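Local coordinates for fatty acid synthase 1, isoform A (Drosophila melanogaster, PDB 6FN6), which probably carries out de novo synthesis of long-chain saturated fatty acids, this chain being its modifying region with dehydratase, enoylreductase and ketoreductase activities, at residues Y927-G932 with E939-L944; K994-S999 with K1040-F1045; L183-N186 with L190-P193; A286-I291 with H555-T560; D133-L138 with M177-I182. All coordinates share one frame; numbering follows the deposited sequence.

Contact 1. Residues Y927-G932 with E939-L944; sequences YILVGG and ELTNWL
In the first beta-alpha-beta unit of the ketoreductase domain, Leu929 of strand 926-930 is the residue on which Leu940, Thr941 and Leu944 of helix 935-946 converge. CG of Leu929 is anti to the carbonyl carbon (chi1 -70°), which brings both methyls against the helix, where they meet different partners. CD2 lies across Leu940, 3.6 Å from its CD2 and close to CG as well, the two side chains meeting at a slant. CD1 instead reaches Leu944 tip to tip, 4.0 Å from the CD1 of that residue. Strand and helix run almost antiparallel, at 168° with axes 10.2 Å apart, as expected where a Rossmann-type strand turns back into its helix. That turn is a type II beta turn from Leu929 to Gly932, and Gly931 takes the positive phi (70°) that suits glycine; Gly932, Gly934 and Gly937 fit a GxGxxG pattern, consistent with a nucleotide-binding turn. Thr941 also borders the CD2 methyl of Leu929, but its OG1 is hydrogen-bonded to Gly937 O, one turn back in the helix. Replacing Leu929 with an alanine would probably open a gap between strand and helix, leaving the methyls of Leu940 and Leu944 without their partner.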
# COMPACT_ATOMS: atom_id res chain seq x y z
N TYR A 927 -29.69 -37.45 27.12
CA TYR A 927 -29.21 -38.59 26.35
C TYR A 927 -28.08 -39.28 27.09
O TYR A 927 -27.01 -38.71 27.32
CB TYR A 927 -28.78 -38.13 24.96
CG TYR A 927 -29.95 -37.61 24.17
CD1 TYR A 927 -30.77 -38.46 23.46
CD2 TYR A 927 -30.27 -36.25 24.19
CE1 TYR A 927 -31.86 -37.99 22.76
CE2 TYR A 927 -31.35 -35.77 23.49
CZ TYR A 927 -32.15 -36.63 22.78
OH TYR A 927 -33.24 -36.14 22.09
N ILE A 928 -28.35 -40.52 27.48
CA ILE A 928 -27.43 -41.32 28.26
C ILE A 928 -26.54 -42.13 27.34
O ILE A 928 -27.04 -42.84 26.47
CB ILE A 928 -28.19 -42.24 29.23
CG1 ILE A 928 -29.11 -41.41 30.14
CG2 ILE A 928 -27.21 -43.05 30.08
CD1 ILE A 928 -30.15 -42.25 30.85
N LEU A 929 -25.23 -42.01 27.52
CA LEU A 929 -24.28 -42.81 26.76
C LEU A 929 -23.48 -43.69 27.71
O LEU A 929 -22.58 -43.21 28.41
CB LEU A 929 -23.34 -41.92 25.94
CG LEU A 929 -23.98 -41.20 24.75
CD1 LEU A 929 -24.74 -39.96 25.17
CD2 LEU A 929 -22.92 -40.85 23.72
N VAL A 930 -23.82 -44.97 27.75
CA VAL A 930 -23.11 -45.92 28.60
C VAL A 930 -21.74 -46.17 27.99
O VAL A 930 -21.64 -46.58 26.84
CB VAL A 930 -23.89 -47.23 28.77
CG1 VAL A 930 -23.17 -48.17 29.73
CG2 VAL A 930 -25.30 -46.95 29.26
N GLY A 931 -20.70 -45.94 28.78
CA GLY A 931 -19.34 -45.94 28.26
C GLY A 931 -19.12 -44.73 27.38
O GLY A 931 -18.47 -44.80 26.34
N GLY A 932 -19.65 -43.60 27.83
CA GLY A 932 -19.68 -42.40 27.00
C GLY A 932 -18.37 -41.65 26.89
O GLY A 932 -18.24 -40.79 26.01
N GLU A 939 -17.11 -38.90 20.45
CA GLU A 939 -17.46 -38.41 19.13
C GLU A 939 -18.96 -38.55 18.87
O GLU A 939 -19.54 -37.77 18.12
CB GLU A 939 -16.65 -39.15 18.06
CG GLU A 939 -15.14 -38.97 18.21
CD GLU A 939 -14.71 -37.52 18.33
OE1 GLU A 939 -13.92 -37.19 19.25
OE2 GLU A 939 -15.16 -36.69 17.50
N LEU A 940 -19.58 -39.55 19.49
CA LEU A 940 -21.02 -39.70 19.39
C LEU A 940 -21.72 -38.55 20.11
O LEU A 940 -22.66 -37.95 19.59
CB LEU A 940 -21.46 -41.05 19.99
CG LEU A 940 -22.97 -41.28 20.15
CD1 LEU A 940 -23.70 -41.07 18.83
CD2 LEU A 940 -23.23 -42.69 20.68
N THR A 941 -21.25 -38.25 21.32
CA THR A 941 -21.78 -37.14 22.10
C THR A 941 -21.70 -35.83 21.31
O THR A 941 -22.67 -35.08 21.25
CB THR A 941 -21.02 -36.98 23.43
OG1 THR A 941 -21.12 -38.19 24.18
CG2 THR A 941 -21.59 -35.83 24.24
N ASN A 942 -20.54 -35.56 20.74
CA ASN A 942 -20.33 -34.35 19.96
C ASN A 942 -21.36 -34.23 18.84
O ASN A 942 -21.97 -33.18 18.65
CB ASN A 942 -18.92 -34.33 19.37
CG ASN A 942 -18.52 -32.97 18.85
OD1 ASN A 942 -18.69 -31.96 19.54
ND2 ASN A 942 -18.00 -32.93 17.63
N TRP A 943 -21.56 -35.33 18.12
CA TRP A 943 -22.52 -35.36 17.02
C TRP A 943 -23.93 -35.04 17.51
O TRP A 943 -24.66 -34.29 16.86
CB TRP A 943 -22.49 -36.74 16.36
CG TRP A 943 -23.33 -36.85 15.12
CD1 TRP A 943 -22.93 -36.61 13.84
CD2 TRP A 943 -24.71 -37.24 15.05
NE1 TRP A 943 -23.97 -36.82 12.97
CE2 TRP A 943 -25.08 -37.21 13.69
CE3 TRP A 943 -25.66 -37.60 16.00
CZ2 TRP A 943 -26.36 -37.53 13.26
CZ3 TRP A 943 -26.94 -37.92 15.57
CH2 TRP A 943 -27.27 -37.89 14.21
N LEU A 944 -24.29 -35.59 18.66
CA LEU A 944 -25.61 -35.35 19.24
C LEU A 944 -25.77 -33.87 19.58
O LEU A 944 -26.85 -33.29 19.43
CB LEU A 944 -25.82 -36.21 20.49
CG LEU A 944 -25.85 -37.73 20.28
CD1 LEU A 944 -25.71 -38.46 21.62
CD2 LEU A 944 -27.13 -38.16 19.58

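Contact 2. Residues K994-S999 with K1040-F1045; sequences KLLENS and KYLDQF
Apolar packing carries this contact, with Leu996 and Leu1042 at its middle and Leu995 and Phe1045 beside them. With CG anti to the carbonyl carbon (chi1 -64°), Leu996 divides its two methyls between Leu1042 and Phe1045. Leu1042 sends CD2 across Leu996 at a slant, 3.9 Å from CD2 of Leu996 and equally near its CG. The same methyl also meets Leu995, whose CD2 lies 4.1 Å from CD2 of Leu1042. The other branch of Leu996 serves the next turn of the opposing helix: its CD1 sits 3.7 Å from CB of Phe1045, the two side chains standing roughly at right angles. Phe1045 touches through CB, while its ring leads away from residues 994-999; the residue also packs on Ala989 and Lys993, earlier in helix 989-1002.

The segment axes approach to 10.3 Å and cross at -47°. Both helices belong to the Rossmann-type ketoreductase fold and lie on the same face of its sheet, as Leu995 and Leu996 rest on Ile928 while Leu1042 rests on Val930 and Asn1010.

No hydrogen bond joins the two segments. Leu995 O accepts two donors from Ser999, which reach it from opposite faces of the carbonyl plane: the backbone N and, at 2.8 Å, OG, which stands 37° out of that plane. Asp1043, whose CB points away from residues 994-999, forms salt bridges through OD1 with Arg1047 and with Arg1088 of helix 1072-1090.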
# COMPACT_ATOMS: atom_id res chain seq x y z
N LYS A 994 -31.27 -46.25 39.17
CA LYS A 994 -30.91 -44.95 39.71
C LYS A 994 -30.46 -44.01 38.59
O LYS A 994 -30.88 -42.86 38.53
CB LYS A 994 -29.80 -45.07 40.75
CG LYS A 994 -29.59 -43.81 41.56
CD LYS A 994 -28.25 -43.82 42.29
CE LYS A 994 -27.99 -42.47 42.95
NZ LYS A 994 -26.60 -42.36 43.47
N LEU A 995 -29.59 -44.51 37.71
CA LEU A 995 -29.10 -43.72 36.58
C LEU A 995 -30.28 -43.12 35.81
O LEU A 995 -30.30 -41.93 35.53
CB LEU A 995 -28.25 -44.59 35.65
CG LEU A 995 -27.76 -43.96 34.34
CD1 LEU A 995 -26.70 -42.91 34.62
CD2 LEU A 995 -27.24 -45.03 33.39
N LEU A 996 -31.25 -43.97 35.48
CA LEU A 996 -32.38 -43.55 34.66
C LEU A 996 -33.27 -42.55 35.38
O LEU A 996 -33.81 -41.63 34.76
CB LEU A 996 -33.20 -44.77 34.24
CG LEU A 996 -32.49 -45.79 33.35
CD1 LEU A 996 -33.33 -47.04 33.19
CD2 LEU A 996 -32.17 -45.19 31.99
N GLU A 997 -33.43 -42.70 36.69
CA GLU A 997 -34.30 -41.81 37.44
C GLU A 997 -33.66 -40.45 37.66
O GLU A 997 -34.34 -39.43 37.60
CB GLU A 997 -34.68 -42.44 38.78
CG GLU A 997 -35.86 -43.39 38.70
CD GLU A 997 -36.08 -44.19 39.97
OE1 GLU A 997 -35.25 -44.07 40.89
OE2 GLU A 997 -37.08 -44.93 40.04
N ASN A 998 -32.36 -40.42 37.91
CA ASN A 998 -31.66 -39.14 38.04
C ASN A 998 -31.66 -38.43 36.70
O ASN A 998 -32.03 -37.26 36.61
CB ASN A 998 -30.22 -39.34 38.53
CG ASN A 998 -30.15 -39.76 39.99
OD1 ASN A 998 -29.42 -40.68 40.34
ND2 ASN A 998 -30.90 -39.08 40.85
N SER A 999 -31.28 -39.15 35.65
CA SER A 999 -31.18 -38.57 34.32
C SER A 999 -32.52 -37.98 33.89
O SER A 999 -32.57 -36.92 33.27
CB SER A 999 -30.73 -39.63 33.31
OG SER A 999 -29.44 -40.10 33.63
N LYS A 1040 -29.66 -55.13 29.74
CA LYS A 1040 -30.83 -55.88 30.15
C LYS A 1040 -31.64 -55.08 31.18
O LYS A 1040 -32.86 -54.97 31.06
CB LYS A 1040 -30.42 -57.23 30.73
CG LYS A 1040 -31.57 -58.09 31.22
CD LYS A 1040 -31.07 -59.45 31.67
CE LYS A 1040 -32.21 -60.34 32.15
NZ LYS A 1040 -31.76 -61.72 32.45
N TYR A 1041 -30.96 -54.53 32.17
CA TYR A 1041 -31.63 -53.76 33.22
C TYR A 1041 -32.05 -52.38 32.72
O TYR A 1041 -33.13 -51.90 33.06
CB TYR A 1041 -30.72 -53.63 34.44
CG TYR A 1041 -30.56 -54.90 35.25
CD1 TYR A 1041 -31.62 -55.77 35.44
CD2 TYR A 1041 -29.34 -55.22 35.83
CE1 TYR A 1041 -31.47 -56.93 36.18
CE2 TYR A 1041 -29.18 -56.37 36.57
CZ TYR A 1041 -30.25 -57.22 36.74
OH TYR A 1041 -30.08 -58.38 37.48
N LEU A 1042 -31.19 -51.73 31.94
CA LEU A 1042 -31.52 -50.44 31.35
C LEU A 1042 -32.77 -50.56 30.48
O LEU A 1042 -33.65 -49.70 30.52
CB LEU A 1042 -30.36 -49.89 30.53
CG LEU A 1042 -29.18 -49.33 31.34
CD1 LEU A 1042 -27.98 -49.07 30.45
CD2 LEU A 1042 -29.58 -48.07 32.07
N ASP A 1043 -32.84 -51.64 29.72
CA ASP A 1043 -34.01 -51.92 28.90
C ASP A 1043 -35.25 -52.04 29.79
O ASP A 1043 -36.27 -51.40 29.54
CB ASP A 1043 -33.82 -53.21 28.10
CG ASP A 1043 -35.13 -53.76 27.55
OD1 ASP A 1043 -36.02 -52.96 27.21
OD2 ASP A 1043 -35.27 -55.00 27.47
N GLN A 1044 -35.13 -52.84 30.83
CA GLN A 1044 -36.25 -53.17 31.70
C GLN A 1044 -36.84 -51.94 32.39
O GLN A 1044 -38.05 -51.72 32.34
CB GLN A 1044 -35.80 -54.20 32.74
CG GLN A 1044 -36.81 -54.52 33.82
CD GLN A 1044 -36.28 -55.56 34.80
OE1 GLN A 1044 -35.29 -56.23 34.53
NE2 GLN A 1044 -36.93 -55.67 35.95
N PHE A 1045 -35.99 -51.14 33.00
CA PHE A 1045 -36.44 -50.02 33.83
C PHE A 1045 -36.79 -48.77 33.02
O PHE A 1045 -37.59 -47.95 33.47
CB PHE A 1045 -35.38 -49.67 34.87
CG PHE A 1045 -35.17 -50.75 35.90
CD1 PHE A 1045 -36.16 -51.03 36.83
CD2 PHE A 1045 -33.99 -51.47 35.94
CE1 PHE A 1045 -35.97 -52.02 37.78
CE2 PHE A 1045 -33.80 -52.46 36.88
CZ PHE A 1045 -34.79 -52.73 37.80

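Contact 3. Residues L183-N186 with L190-P193; sequences LSKN and LYLP
Lys185 and Tyr191 make the whole of this contact. Leu183 comes first and packs on Val134 and Leu138 of helix 131-141. Ser184 follows, its OG hydrogen-bonded back to Ser181 O. Lys185 then reaches over the tyrosine ring. Its CD lies 3.7 Å from CD2 of Tyr191, over one face and offset toward the rim, with the line from CD to the ring centroid 18° off the normal, which makes a CH-pi contact.

This is the connection from helix 170-183 to strand 191-201 in the predicted C-terminal hotdog fold of the dehydratase, with the Tyr191 side chain about 11 Å from those of His24 and Asp175, the predicted catalytic pair. After two extended torsions the lysine chain bends at chi4 (-71°), and NZ stands over the same face, 4.5 Å from the Tyr191 centroid and 16° off the normal, a cation-pi geometry. Tyr191 also packs on Ala246 and Leu248 of the adjoining strand 239-248, and Ala246 touches the lysine side chain as well.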
# COMPACT_ATOMS: atom_id res chain seq x y z
N LEU A 183 -3.55 -24.86 18.38
CA LEU A 183 -4.37 -25.52 19.39
C LEU A 183 -5.40 -24.58 19.98
O LEU A 183 -6.56 -24.95 20.17
CB LEU A 183 -3.50 -26.07 20.52
CG LEU A 183 -2.98 -27.50 20.47
CD1 LEU A 183 -2.27 -27.82 21.78
CD2 LEU A 183 -4.08 -28.51 20.21
N SER A 184 -4.98 -23.35 20.27
CA SER A 184 -5.83 -22.37 20.92
C SER A 184 -7.00 -21.94 20.03
O SER A 184 -8.02 -21.45 20.52
CB SER A 184 -5.01 -21.15 21.32
OG SER A 184 -4.32 -20.60 20.21
N LYS A 185 -6.87 -22.14 18.72
CA LYS A 185 -7.93 -21.77 17.79
C LYS A 185 -9.18 -22.61 18.04
O LYS A 185 -9.10 -23.83 18.19
CB LYS A 185 -7.45 -21.94 16.34
CG LYS A 185 -6.49 -20.85 15.89
CD LYS A 185 -6.05 -21.06 14.45
CE LYS A 185 -5.35 -19.83 13.90
NZ LYS A 185 -6.29 -18.70 13.68
N ASN A 186 -10.33 -21.95 18.09
CA ASN A 186 -11.57 -22.59 18.48
C ASN A 186 -12.11 -23.51 17.38
O ASN A 186 -12.57 -24.62 17.65
CB ASN A 186 -12.62 -21.54 18.83
CG ASN A 186 -13.80 -22.11 19.59
OD1 ASN A 186 -14.06 -23.32 19.53
ND2 ASN A 186 -14.51 -21.26 20.31
N LEU A 190 -8.46 -27.43 9.44
CA LEU A 190 -7.05 -27.40 9.04
C LEU A 190 -6.60 -25.98 8.73
O LEU A 190 -7.13 -25.33 7.82
CB LEU A 190 -6.82 -28.32 7.84
CG LEU A 190 -5.37 -28.45 7.36
CD1 LEU A 190 -4.49 -29.06 8.44
CD2 LEU A 190 -5.30 -29.29 6.09
N TYR A 191 -5.62 -25.50 9.49
CA TYR A 191 -5.02 -24.19 9.27
C TYR A 191 -3.56 -24.33 8.87
O TYR A 191 -2.83 -25.15 9.44
CB TYR A 191 -5.10 -23.33 10.54
CG TYR A 191 -6.43 -22.68 10.81
CD1 TYR A 191 -6.80 -21.52 10.15
CD2 TYR A 191 -7.32 -23.22 11.73
CE1 TYR A 191 -8.02 -20.91 10.40
CE2 TYR A 191 -8.54 -22.63 11.99
CZ TYR A 191 -8.88 -21.47 11.32
OH TYR A 191 -10.10 -20.87 11.57
N LEU A 192 -3.13 -23.54 7.89
CA LEU A 192 -1.73 -23.49 7.49
C LEU A 192 -1.21 -22.06 7.60
O LEU A 192 -1.93 -21.11 7.29
CB LEU A 192 -1.55 -24.02 6.07
CG LEU A 192 -1.78 -25.52 5.86
CD1 LEU A 192 -1.77 -25.85 4.38
CD2 LEU A 192 -0.71 -26.32 6.58
N PRO A 193 0.05 -21.89 8.04
CA PRO A 193 0.60 -20.54 8.19
C PRO A 193 0.55 -19.72 6.91
O PRO A 193 0.85 -20.25 5.84
CB PRO A 193 2.05 -20.79 8.61
CG PRO A 193 2.04 -22.13 9.23
CD PRO A 193 1.01 -22.92 8.48

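Contact 4. Residues A286-I291 with H555-T560; sequences ALDVAI and HLKLET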
# COMPACT_ATOMS: atom_id res chain seq x y z
N ALA A 286 -33.34 -61.01 -4.22
CA ALA A 286 -33.45 -62.46 -4.29
C ALA A 286 -32.08 -63.08 -4.52
O ALA A 286 -31.72 -64.06 -3.87
CB ALA A 286 -34.42 -62.87 -5.39
N LEU A 287 -31.32 -62.50 -5.44
CA LEU A 287 -29.96 -62.97 -5.72
C LEU A 287 -29.05 -62.74 -4.53
O LEU A 287 -28.19 -63.57 -4.23
CB LEU A 287 -29.39 -62.27 -6.96
CG LEU A 287 -30.06 -62.59 -8.30
CD1 LEU A 287 -29.73 -61.52 -9.32
CD2 LEU A 287 -29.62 -63.95 -8.80
N ASP A 288 -29.22 -61.61 -3.86
CA ASP A 288 -28.43 -61.29 -2.68
C ASP A 288 -28.67 -62.30 -1.57
O ASP A 288 -27.73 -62.74 -0.90
CB ASP A 288 -28.75 -59.88 -2.19
CG ASP A 288 -27.65 -59.30 -1.32
OD1 ASP A 288 -26.97 -60.08 -0.62
OD2 ASP A 288 -27.46 -58.07 -1.35
N VAL A 289 -29.93 -62.68 -1.37
CA VAL A 289 -30.28 -63.65 -0.35
C VAL A 289 -29.67 -65.00 -0.71
O VAL A 289 -29.16 -65.72 0.15
CB VAL A 289 -31.80 -63.76 -0.18
CG1 VAL A 289 -32.16 -64.94 0.72
CG2 VAL A 289 -32.37 -62.47 0.38
N ALA A 290 -29.73 -65.35 -1.99
CA ALA A 290 -29.26 -66.65 -2.45
C ALA A 290 -27.77 -66.83 -2.17
O ALA A 290 -27.36 -67.85 -1.60
CB ALA A 290 -29.54 -66.82 -3.93
N ILE A 291 -26.97 -65.85 -2.56
CA ILE A 291 -25.53 -65.92 -2.37
C ILE A 291 -25.21 -65.96 -0.88
O ILE A 291 -24.28 -66.64 -0.45
CB ILE A 291 -24.82 -64.75 -3.08
CG1 ILE A 291 -24.99 -64.85 -4.60
CG2 ILE A 291 -23.34 -64.69 -2.70
CD1 ILE A 291 -24.32 -66.06 -5.23
N HIS A 555 -29.43 -60.03 5.51
CA HIS A 555 -29.23 -58.58 5.51
C HIS A 555 -29.43 -58.00 4.11
O HIS A 555 -28.77 -58.41 3.16
CB HIS A 555 -27.84 -58.22 6.04
CG HIS A 555 -26.73 -58.97 5.38
ND1 HIS A 555 -26.34 -58.74 4.08
CD2 HIS A 555 -25.90 -59.93 5.85
CE1 HIS A 555 -25.34 -59.53 3.77
NE2 HIS A 555 -25.05 -60.26 4.83
N LEU A 556 -30.35 -57.04 4.01
CA LEU A 556 -30.69 -56.43 2.72
C LEU A 556 -30.14 -55.02 2.59
O LEU A 556 -30.18 -54.23 3.54
CB LEU A 556 -32.21 -56.41 2.55
CG LEU A 556 -32.86 -57.67 1.96
CD1 LEU A 556 -32.41 -58.93 2.69
CD2 LEU A 556 -34.37 -57.55 2.00
N LYS A 557 -29.63 -54.70 1.40
CA LYS A 557 -29.08 -53.38 1.11
C LYS A 557 -30.19 -52.33 1.08
O LYS A 557 -31.20 -52.52 0.40
CB LYS A 557 -28.34 -53.38 -0.23
CG LYS A 557 -27.03 -54.17 -0.25
CD LYS A 557 -26.57 -54.43 -1.68
CE LYS A 557 -25.38 -55.38 -1.76
NZ LYS A 557 -25.63 -56.67 -1.07
N LEU A 558 -30.01 -51.24 1.81
CA LEU A 558 -31.01 -50.18 1.86
C LEU A 558 -30.88 -49.24 0.65
O LEU A 558 -29.77 -48.95 0.20
CB LEU A 558 -30.89 -49.39 3.17
CG LEU A 558 -31.25 -50.19 4.44
CD1 LEU A 558 -30.84 -49.43 5.69
CD2 LEU A 558 -32.73 -50.53 4.48
N GLU A 559 -32.02 -48.77 0.15
CA GLU A 559 -32.08 -47.98 -1.07
C GLU A 559 -31.74 -46.49 -0.89
O GLU A 559 -31.30 -45.84 -1.83
CB GLU A 559 -33.48 -48.09 -1.68
CG GLU A 559 -33.70 -47.34 -3.00
CD GLU A 559 -32.88 -47.89 -4.15
OE1 GLU A 559 -32.05 -48.79 -3.93
OE2 GLU A 559 -33.08 -47.42 -5.29
N THR A 560 -31.94 -45.97 0.32
CA THR A 560 -31.81 -44.53 0.54
C THR A 560 -30.39 -44.02 0.80
O THR A 560 -30.03 -43.72 1.94
CB THR A 560 -32.71 -44.07 1.72
OG1 THR A 560 -32.48 -42.68 1.99
CG2 THR A 560 -32.46 -44.90 2.98
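Asp288 and Lys557 cross obliquely where helix 279-296 meets the end of strand 549-557, a strand of the pseudo-ketoreductase part of the chain. The helix belongs to an alpha/beta region whose mixed sheet is consistent with the pseudo-methyltransferase domain of animal fatty acid synthases, so the contact probably joins two non-catalytic parts. CG of Asp288 stands anti to the backbone N (chi1 -160°), which carries the carboxylate out from the helix toward the strand. The lysine projects across from its strand and then bends at chi4 (55°), which brings NZ to OD2. NZ and OD2 form a salt bridge, although the modelled separation is too short to be taken literally at this resolution.

The other carboxylate oxygen has a different task. Asp288 OD1 accepts a hydrogen bond from NE2 of Gln292, one turn on in the helix, and that NE2 also donates to His555 O, so the glutamine forms a second polar link between helix and strand. Beside these groups Val289 and Leu556 supply the apolar part, Leu556 resting also on Gln265 of strand 257-268. CG2 of Val289 lies 4.2 Å from CD1 of Leu556.

Contact 5. Residues D133-L138 with M177-I182; sequences DVYKEL and MLQFSI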
# COMPACT_ATOMS: atom_id res chain seq x y z
N ASP A 133 -3.07 -36.58 23.93
CA ASP A 133 -4.29 -35.78 23.87
C ASP A 133 -4.17 -34.72 22.79
O ASP A 133 -5.08 -34.53 21.97
CB ASP A 133 -4.59 -35.11 25.21
CG ASP A 133 -4.82 -36.11 26.32
OD1 ASP A 133 -5.42 -37.17 26.05
OD2 ASP A 133 -4.40 -35.83 27.47
N VAL A 134 -3.05 -34.01 22.79
CA VAL A 134 -2.81 -32.92 21.86
C VAL A 134 -2.91 -33.40 20.42
O VAL A 134 -3.58 -32.79 19.59
CB VAL A 134 -1.44 -32.26 22.12
CG1 VAL A 134 -1.03 -31.37 20.96
CG2 VAL A 134 -1.47 -31.48 23.42
N TYR A 135 -2.23 -34.50 20.11
CA TYR A 135 -2.10 -34.93 18.72
C TYR A 135 -3.30 -35.75 18.27
O TYR A 135 -3.50 -35.96 17.08
CB TYR A 135 -0.79 -35.69 18.53
CG TYR A 135 0.40 -34.76 18.55
CD1 TYR A 135 0.71 -33.98 17.45
CD2 TYR A 135 1.19 -34.63 19.69
CE1 TYR A 135 1.78 -33.11 17.47
CE2 TYR A 135 2.26 -33.77 19.71
CZ TYR A 135 2.55 -33.00 18.61
OH TYR A 135 3.62 -32.14 18.63
N LYS A 136 -4.10 -36.23 19.22
CA LYS A 136 -5.40 -36.78 18.88
C LYS A 136 -6.29 -35.65 18.36
O LYS A 136 -6.96 -35.79 17.34
CB LYS A 136 -6.05 -37.49 20.07
CG LYS A 136 -7.53 -37.77 19.87
CD LYS A 136 -8.09 -38.72 20.91
CE LYS A 136 -9.50 -39.13 20.53
NZ LYS A 136 -10.19 -39.88 21.61
N GLU A 137 -6.27 -34.54 19.09
CA GLU A 137 -7.02 -33.34 18.70
C GLU A 137 -6.62 -32.89 17.30
O GLU A 137 -7.48 -32.66 16.44
CB GLU A 137 -6.79 -32.22 19.72
CG GLU A 137 -7.24 -30.83 19.27
CD GLU A 137 -8.74 -30.75 19.05
OE1 GLU A 137 -9.46 -31.66 19.53
OE2 GLU A 137 -9.20 -29.78 18.42
N LEU A 138 -5.32 -32.77 17.08
CA LEU A 138 -4.80 -32.29 15.81
C LEU A 138 -5.13 -33.24 14.65
O LEU A 138 -5.45 -32.79 13.55
CB LEU A 138 -3.28 -32.10 15.90
CG LEU A 138 -2.80 -31.03 16.89
CD1 LEU A 138 -1.29 -31.03 16.99
CD2 LEU A 138 -3.30 -29.65 16.51
N MET A 177 5.95 -24.90 17.85
CA MET A 177 5.48 -23.59 18.32
C MET A 177 4.25 -23.15 17.51
O MET A 177 3.33 -22.55 18.06
CB MET A 177 6.58 -22.54 18.22
CG MET A 177 7.80 -22.83 19.09
SD MET A 177 9.06 -21.54 18.99
CE MET A 177 8.17 -20.14 19.67
N LEU A 178 4.26 -23.44 16.22
CA LEU A 178 3.12 -23.12 15.36
C LEU A 178 1.95 -24.06 15.65
O LEU A 178 0.79 -23.65 15.65
CB LEU A 178 3.50 -23.20 13.88
CG LEU A 178 4.70 -22.37 13.43
CD1 LEU A 178 4.82 -22.40 11.91
CD2 LEU A 178 4.62 -20.94 13.94
N GLN A 179 2.27 -25.33 15.88
CA GLN A 179 1.26 -26.30 16.26
C GLN A 179 0.55 -25.81 17.52
O GLN A 179 -0.67 -25.86 17.62
CB GLN A 179 1.88 -27.68 16.52
CG GLN A 179 2.58 -28.29 15.32
CD GLN A 179 3.21 -29.62 15.66
OE1 GLN A 179 3.04 -30.14 16.75
NE2 GLN A 179 3.96 -30.18 14.71
N PHE A 180 1.34 -25.34 18.47
CA PHE A 180 0.82 -24.91 19.76
C PHE A 180 -0.16 -23.75 19.61
O PHE A 180 -1.16 -23.68 20.32
CB PHE A 180 1.97 -24.52 20.69
CG PHE A 180 1.51 -24.15 22.07
CD1 PHE A 180 1.25 -25.14 23.01
CD2 PHE A 180 1.34 -22.83 22.42
CE1 PHE A 180 0.82 -24.80 24.27
CE2 PHE A 180 0.91 -22.49 23.69
CZ PHE A 180 0.66 -23.48 24.61
N SER A 181 0.16 -22.83 18.71
CA SER A 181 -0.70 -21.67 18.46
C SER A 181 -2.01 -22.09 17.81
O SER A 181 -3.05 -21.47 18.02
CB SER A 181 0.02 -20.66 17.57
OG SER A 181 -0.75 -19.49 17.38
N ILE A 182 -1.96 -23.16 17.02
CA ILE A 182 -3.13 -23.64 16.31
C ILE A 182 -4.09 -24.32 17.29
O ILE A 182 -5.30 -24.34 17.06
CB ILE A 182 -2.72 -24.59 15.16
CG1 ILE A 182 -2.04 -23.79 14.05
CG2 ILE A 182 -3.94 -25.33 14.60
CD1 ILE A 182 -1.28 -24.65 13.04
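Tyr135 reaches from helix 131-141 to Gln179 of helix 170-183, both in the predicted C-terminal hotdog fold of the dehydratase. Gln179 lies four residues after Asp175, the predicted proton donor, in the spacing of the DxxxQ motif of these domains. From CB, with CG anti to the carbonyl carbon (chi1 -73°), the tyrosine ring leaves its helix and heads for the partner. Val134 CG1, from the preceding residue, lies over one face toward the rim, and Tyr145 of strand 143-145 packs on the side chain too. At CE1 the ring edge first meets the amide, 3.3 Å from Gln179 OE1; CZ is scarcely farther. At the tip, OH donates a hydrogen bond of 2.8 Å to OE1 of Gln179. The donor lies in the carbonyl plane at a C=O...O angle of 151°, while ring and amide planes stand 89° apart. The same hydroxyl accepts from Ile152 N and so links a strand backbone to the glutamine.

With OE1 engaged, NE2 of Gln179 is turned to donate to Asp175 OD2 and to Phe149 O, which fixes the rotation of the amide. This is consistent with Tyr135 acting as a second-shell residue that positions the Gln179 amide beside Asp175. With a phenylalanine in its place, OE1 would probably lose its donor and Ile152 N its acceptor, leaving the amide freer to turn. Beside this pair, Leu138 has its CB pointing toward the other helix, with CD1 4.4 Å from Gln179 OE1.

From the N terminus the five contacts follow one another in series; none nests within another and none crosses. Contact 5 closes a loop of 38 residues between two helices of the dehydratase, and contact 3 begins directly afterwards, closing a three-residue connection into the next strand. These two touch, for example through Pro193 on Leu178. Contact 4 closes by far the longest loop, 263 residues, tying the pseudo-ketoreductase strand back to helix 279-296. The ketoreductase comes last: contact 1 closes a short strand-to-helix connection and contact 2 a loop of 40 residues. Strand 926-930 is packing ground shared by contacts 1 and 2. Contacts 1 and 5 come within about 5 Å, nearest atoms, without touching.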